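Local structure of nigerythrin (Desulfovibrio vulgaris subsp. vulgaris, 1YUZ) at residues 38-43 against 121-126; 113-118 against 147-152. The protein shows NADH peroxidase activity in vitro, as a homodimeric rubrerythrin-type protein with a carboxylate-bridged diiron site and a rubredoxin-like iron centre. All coordinates share one frame; numbering follows the deposited sequence.

Contact 1 of 2, residues 38-43 against 121-126; sequences AGETGA and DMYPAF. With FE (Fe (III) ion), chain F.
Glu40 OE2 is held by several groups: the ferric ion binds it at 2.3 Å, the hydroxyl of Tyr123 reaches it, and ND1 of His76 on helix 60-87 makes a further hydrogen bond to it. The contact joins helices 29-56 and 104-132 at the diiron site of the ferritin-like four-helix bundle. Glu40 and Tyr123 are the only residues that meet across the two segments, and their closest atoms are Tyr123 OH and Glu40 OE2, 2.6 Å apart. The two side chains come from opposite directions. OE2 lies at the edge of the phenol ring, in its plane, while the carboxylate is turned 48° from that plane. A bend at chi2 (-67°) turns the Glu40 carboxylate so that both oxygens face the ion, and OE1 binds it at 2.1 Å, making this glutamate a bidentate ligand. Water 1 sits on the same ion at 2.0 Å, with Glu73, Glu118 and Glu149 completing the site. On the tyrosine side, the methyl CE of Met122 covers one ring face, 3.4 Å above the plane and over its centre. Tyr123 OH is also hydrogen-bonded to Glu80 OE2. Tyr123 is therefore a second-shell residue that ties one ligand carboxylate to another acid; any hydrogen bond donated to OE2 would be expected to withdraw some of its charge from the iron.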
loop_
_atom_site.group_PDB
_atom_site.type_symbol
_atom_site.label_atom_id
_atom_site.label_comp_id
_atom_site.label_asym_id
_atom_site.label_seq_id
_atom_site.Cartn_x
_atom_site.Cartn_y
_atom_site.Cartn_z
ATOM N N ALA B 38 12.748 14.379 -12.323
ATOM C CA ALA B 38 12.709 15.312 -11.200
ATOM C C ALA B 38 12.052 14.642 -9.999
ATOM O O ALA B 38 12.565 14.704 -8.881
ATOM C CB ALA B 38 11.940 16.571 -11.587
ATOM N N GLY B 39 10.917 13.995 -10.242
ATOM C CA GLY B 39 10.208 13.319 -9.172
ATOM C C GLY B 39 11.017 12.197 -8.550
ATOM O O GLY B 39 11.040 12.044 -7.329
ATOM N N GLU B 40 11.686 11.410 -9.384
ATOM C CA GLU B 40 12.489 10.301 -8.887
ATOM C C GLU B 40 13.719 10.788 -8.141
ATOM O O GLU B 40 14.198 10.125 -7.225
ATOM C CB GLU B 40 12.891 9.387 -10.043
ATOM C CG GLU B 40 11.690 8.756 -10.749
ATOM C CD GLU B 40 10.935 7.761 -9.873
ATOM O OE1 GLU B 40 10.800 7.994 -8.649
ATOM O OE2 GLU B 40 10.466 6.743 -10.416
ATOM N N THR B 41 14.228 11.951 -8.532
ATOM C CA THR B 41 15.386 12.516 -7.863
ATOM C C THR B 41 14.943 12.879 -6.448
ATOM O O THR B 41 15.681 12.687 -5.486
ATOM C CB THR B 41 15.899 13.753 -8.623
ATOM O OG1 THR B 41 16.274 13.358 -9.951
ATOM C CG2 THR B 41 17.114 14.350 -7.932
ATOM N N GLY B 42 13.719 13.381 -6.327
ATOM C CA GLY B 42 13.192 13.718 -5.018
ATOM C C GLY B 42 12.952 12.451 -4.212
ATOM O O GLY B 42 13.244 12.396 -3.020
ATOM N N ALA B 43 12.416 11.421 -4.864
ATOM C CA ALA B 43 12.149 10.152 -4.195
ATOM C C ALA B 43 13.443 9.542 -3.671
ATOM O O ALA B 43 13.490 9.016 -2.560
ATOM C CB ALA B 43 11.468 9.185 -5.156
ATOM N N ASP B 121 -1.104 7.009 -10.856
ATOM C CA ASP B 121 -1.414 8.337 -11.351
ATOM C C ASP B 121 -0.361 8.851 -12.324
ATOM O O ASP B 121 -0.597 8.905 -13.528
ATOM C CB ASP B 121 -1.548 9.296 -10.162
ATOM C CG ASP B 121 -2.062 10.662 -10.559
ATOM O OD1 ASP B 121 -1.755 11.117 -11.680
ATOM O OD2 ASP B 121 -2.758 11.292 -9.734
ATOM N N MET B 122 0.813 9.193 -11.805
ATOM C CA MET B 122 1.863 9.750 -12.646
ATOM C C MET B 122 2.328 8.896 -13.812
ATOM O O MET B 122 2.217 9.312 -14.965
ATOM C CB MET B 122 3.079 10.137 -11.807
ATOM C CG MET B 122 4.092 10.935 -12.605
ATOM S SD MET B 122 5.621 11.214 -11.735
ATOM C CE MET B 122 6.442 9.653 -12.019
ATOM N N TYR B 123 2.864 7.712 -13.539
ATOM C CA TYR B 123 3.336 6.902 -14.647
ATOM C C TYR B 123 2.221 6.501 -15.607
ATOM O O TYR B 123 2.418 6.547 -16.820
ATOM C CB TYR B 123 4.154 5.710 -14.134
ATOM C CG TYR B 123 5.574 6.122 -13.771
ATOM C CD1 TYR B 123 6.096 5.869 -12.502
ATOM C CD2 TYR B 123 6.389 6.783 -14.698
ATOM C CE1 TYR B 123 7.390 6.263 -12.162
ATOM C CE2 TYR B 123 7.684 7.178 -14.368
ATOM C CZ TYR B 123 8.178 6.914 -13.099
ATOM O OH TYR B 123 9.463 7.300 -12.778
ATOM N N PRO B 124 1.034 6.119 -15.098
ATOM C CA PRO B 124 -0.013 5.763 -16.065
ATOM C C PRO B 124 -0.339 6.958 -16.978
ATOM O O PRO B 124 -0.595 6.784 -18.170
ATOM C CB PRO B 124 -1.185 5.377 -15.172
ATOM C CG PRO B 124 -0.500 4.716 -14.022
ATOM C CD PRO B 124 0.665 5.663 -13.743
ATOM N N ALA B 125 -0.309 8.169 -16.423
ATOM C CA ALA B 125 -0.595 9.374 -17.205
ATOM C C ALA B 125 0.471 9.573 -18.276
ATOM O O ALA B 125 0.162 9.893 -19.428
ATOM C CB ALA B 125 -0.643 10.596 -16.293
ATOM N N PHE B 126 1.729 9.389 -17.891
ATOM C CA PHE B 126 2.841 9.551 -18.819
ATOM C C PHE B 126 2.865 8.437 -19.859
ATOM O O PHE B 126 3.212 8.667 -21.016
ATOM C CB PHE B 126 4.163 9.571 -18.053
ATOM C CG PHE B 126 4.367 10.801 -17.213
ATOM C CD1 PHE B 126 5.458 10.887 -16.357
ATOM C CD2 PHE B 126 3.489 11.883 -17.291
ATOM C CE1 PHE B 126 5.680 12.026 -15.591
ATOM C CE2 PHE B 126 3.704 13.030 -16.528
ATOM C CZ PHE B 126 4.800 13.100 -15.679
HETATM FE FE FE F . 9.639 6.299 -8.282
HETATM O O HOH W 1 9.075 5.730 -6.490
#

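Contact 2 of 2, residues 113-118 against 147-152; sequences NGEIYE and LAESVH. With FE2 (Fe (II) ion), chain G; FE (Fe (III) ion), chain F.
Glu149 spans both irons of the ferritin-like four-helix bundle and lies between Glu115 and Glu118 of the facing helix, whose segment runs antiparallel to 147-152 (152° between directions, 8.0 Å between axes). Its OE1 binds the ferrous ion at 2.0 Å and its OE2 the ferric ion, the 1,3-bridging carboxylate characteristic of such diiron sites. Its chain turns back at chi2 (-62°), which lays one oxygen beside each ion. Glu118 OE1 comes to 2.6 Å from Glu149 OE2, and Glu115 OE1 to 2.8 Å from Glu149 OE1; in each pair both oxygens bind the same ion, so the short spacing reflects shared coordination and not a hydrogen bond, and the cation would be expected to offset the like charges. The Glu118 and Glu149 carboxylate planes are perpendicular. Glu118 binds through OE1 alone, whereas Glu115 chelates the ferrous ion and has OE2 hydrogen-bonded to Tyr47. One turn on, His152 supplies ND1 to the ferrous ion at 2.2 Å, while NE2 is hydrogen-bonded to Gly178 O. Glu73 bridges the irons as well, from helix 60-87. Beside the metal, Glu115 CD lies at the edge of the imidazole, in its plane, and 3.2 Å from His152 CB.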
loop_
_atom_site.group_PDB
_atom_site.type_symbol
_atom_site.label_atom_id
_atom_site.label_comp_id
_atom_site.label_asym_id
_atom_site.label_seq_id
_atom_site.Cartn_x
_atom_site.Cartn_y
_atom_site.Cartn_z
ATOM N N ASN B 113 2.533 6.006 0.023
ATOM C CA ASN B 113 1.659 6.948 -0.662
ATOM C C ASN B 113 2.299 7.489 -1.928
ATOM O O ASN B 113 1.630 7.646 -2.951
ATOM C CB ASN B 113 1.273 8.102 0.263
ATOM C CG ASN B 113 0.289 7.676 1.330
ATOM O OD1 ASN B 113 -0.465 6.724 1.142
ATOM N ND2 ASN B 113 0.283 8.388 2.455
ATOM N N GLY B 114 3.596 7.763 -1.864
ATOM C CA GLY B 114 4.288 8.272 -3.032
ATOM C C GLY B 114 4.325 7.217 -4.124
ATOM O O GLY B 114 4.097 7.515 -5.299
ATOM N N GLU B 115 4.614 5.978 -3.737
ATOM C CA GLU B 115 4.676 4.872 -4.684
ATOM C C GLU B 115 3.319 4.668 -5.343
ATOM O O GLU B 115 3.239 4.450 -6.553
ATOM C CB GLU B 115 5.098 3.585 -3.972
ATOM C CG GLU B 115 6.508 3.611 -3.399
ATOM C CD GLU B 115 7.588 3.675 -4.468
ATOM O OE1 GLU B 115 7.290 3.420 -5.652
ATOM O OE2 GLU B 115 8.751 3.964 -4.121
ATOM N N ILE B 116 2.255 4.728 -4.549
ATOM C CA ILE B 116 0.914 4.560 -5.089
ATOM C C ILE B 116 0.604 5.676 -6.086
ATOM O O ILE B 116 0.036 5.423 -7.147
ATOM C CB ILE B 116 -0.121 4.536 -3.947
ATOM C CG1 ILE B 116 0.028 3.232 -3.157
ATOM C CG2 ILE B 116 -1.528 4.665 -4.501
ATOM C CD1 ILE B 116 -0.770 3.202 -1.865
ATOM N N TYR B 117 0.990 6.904 -5.757
ATOM C CA TYR B 117 0.759 8.016 -6.667
ATOM C C TYR B 117 1.491 7.764 -7.980
ATOM O O TYR B 117 0.940 7.966 -9.060
ATOM C CB TYR B 117 1.245 9.334 -6.049
ATOM C CG TYR B 117 1.463 10.422 -7.076
ATOM C CD1 TYR B 117 2.747 10.756 -7.504
ATOM C CD2 TYR B 117 0.379 11.060 -7.682
ATOM C CE1 TYR B 117 2.949 11.690 -8.514
ATOM C CE2 TYR B 117 0.571 11.994 -8.695
ATOM C CZ TYR B 117 1.858 12.302 -9.109
ATOM O OH TYR B 117 2.056 13.204 -10.134
ATOM N N GLU B 118 2.734 7.307 -7.892
ATOM C CA GLU B 118 3.506 7.058 -9.101
ATOM C C GLU B 118 2.974 5.909 -9.950
ATOM O O GLU B 118 2.925 6.012 -11.177
ATOM C CB GLU B 118 4.978 6.815 -8.745
ATOM C CG GLU B 118 5.620 8.005 -8.043
ATOM C CD GLU B 118 7.104 7.825 -7.778
ATOM O OE1 GLU B 118 7.799 7.218 -8.617
ATOM O OE2 GLU B 118 7.580 8.299 -6.726
ATOM N N LEU B 147 5.637 -0.420 -13.001
ATOM C CA LEU B 147 5.496 -1.754 -12.429
ATOM C C LEU B 147 6.273 -1.915 -11.131
ATOM O O LEU B 147 5.804 -2.562 -10.195
ATOM C CB LEU B 147 5.955 -2.804 -13.436
ATOM C CG LEU B 147 5.031 -2.954 -14.647
ATOM C CD1 LEU B 147 5.731 -3.764 -15.723
ATOM C CD2 LEU B 147 3.727 -3.609 -14.230
ATOM N N ALA B 148 7.462 -1.331 -11.074
ATOM C CA ALA B 148 8.268 -1.436 -9.870
ATOM C C ALA B 148 7.657 -0.633 -8.728
ATOM O O ALA B 148 7.732 -1.044 -7.574
ATOM C CB ALA B 148 9.687 -0.955 -10.147
ATOM N N GLU B 149 7.032 0.499 -9.040
ATOM C CA GLU B 149 6.464 1.340 -7.989
ATOM C C GLU B 149 5.382 0.643 -7.176
ATOM O O GLU B 149 5.316 0.813 -5.962
ATOM C CB GLU B 149 5.904 2.640 -8.576
ATOM C CG GLU B 149 6.836 3.358 -9.555
ATOM C CD GLU B 149 8.150 3.824 -8.946
ATOM O OE1 GLU B 149 8.712 3.125 -8.074
ATOM O OE2 GLU B 149 8.640 4.892 -9.369
ATOM N N SER B 150 4.527 -0.141 -7.824
ATOM C CA SER B 150 3.495 -0.815 -7.057
ATOM C C SER B 150 4.117 -1.909 -6.185
ATOM O O SER B 150 3.587 -2.238 -5.129
ATOM C CB SER B 150 2.405 -1.371 -7.978
ATOM O OG SER B 150 2.936 -2.210 -8.981
ATOM N N VAL B 151 5.242 -2.467 -6.625
ATOM C CA VAL B 151 5.934 -3.476 -5.827
ATOM C C VAL B 151 6.526 -2.756 -4.614
ATOM O O VAL B 151 6.470 -3.256 -3.493
ATOM C CB VAL B 151 7.055 -4.165 -6.638
ATOM C CG1 VAL B 151 7.989 -4.934 -5.711
ATOM C CG2 VAL B 151 6.443 -5.118 -7.652
ATOM N N HIS B 152 7.078 -1.568 -4.834
ATOM C CA HIS B 152 7.648 -0.788 -3.740
ATOM C C HIS B 152 6.567 -0.464 -2.716
ATOM O O HIS B 152 6.802 -0.510 -1.507
ATOM C CB HIS B 152 8.234 0.520 -4.267
ATOM C CG HIS B 152 9.385 0.331 -5.203
ATOM N ND1 HIS B 152 9.884 1.355 -5.979
ATOM C CD2 HIS B 152 10.142 -0.757 -5.481
ATOM C CE1 HIS B 152 10.899 0.906 -6.695
ATOM N NE2 HIS B 152 11.075 -0.372 -6.412
HETATM FE FE FE2 G . 9.414 3.509 -6.235
HETATM FE FE FE F . 9.639 6.299 -8.282
HETATM O O HOH W 1 9.075 5.730 -6.490
#

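Overall arrangement
The centres of contacts 1 and 2 are 10 Å apart, and all four segments lie on long helices of one ferritin-like domain. Their order along the chain is 38-43, 113-118, 121-126, 147-152, so the two contacts cross in sequence. Helix 104-132 serves both, contributing iron ligands at 113-118 and a second-shell tyrosine just beyond; helices 29-56 and 136-161 supply the other segments. The ferric ion and water 1 belong to both contacts, and Glu40 OE2 lies 2.8 Å from Glu149 OE2 on that ion. Ligands far apart in sequence thus converge inside the bundle. The side chain of His152 lies about 10 Å from the rubredoxin-like iron, a separation compatible with electron transfer.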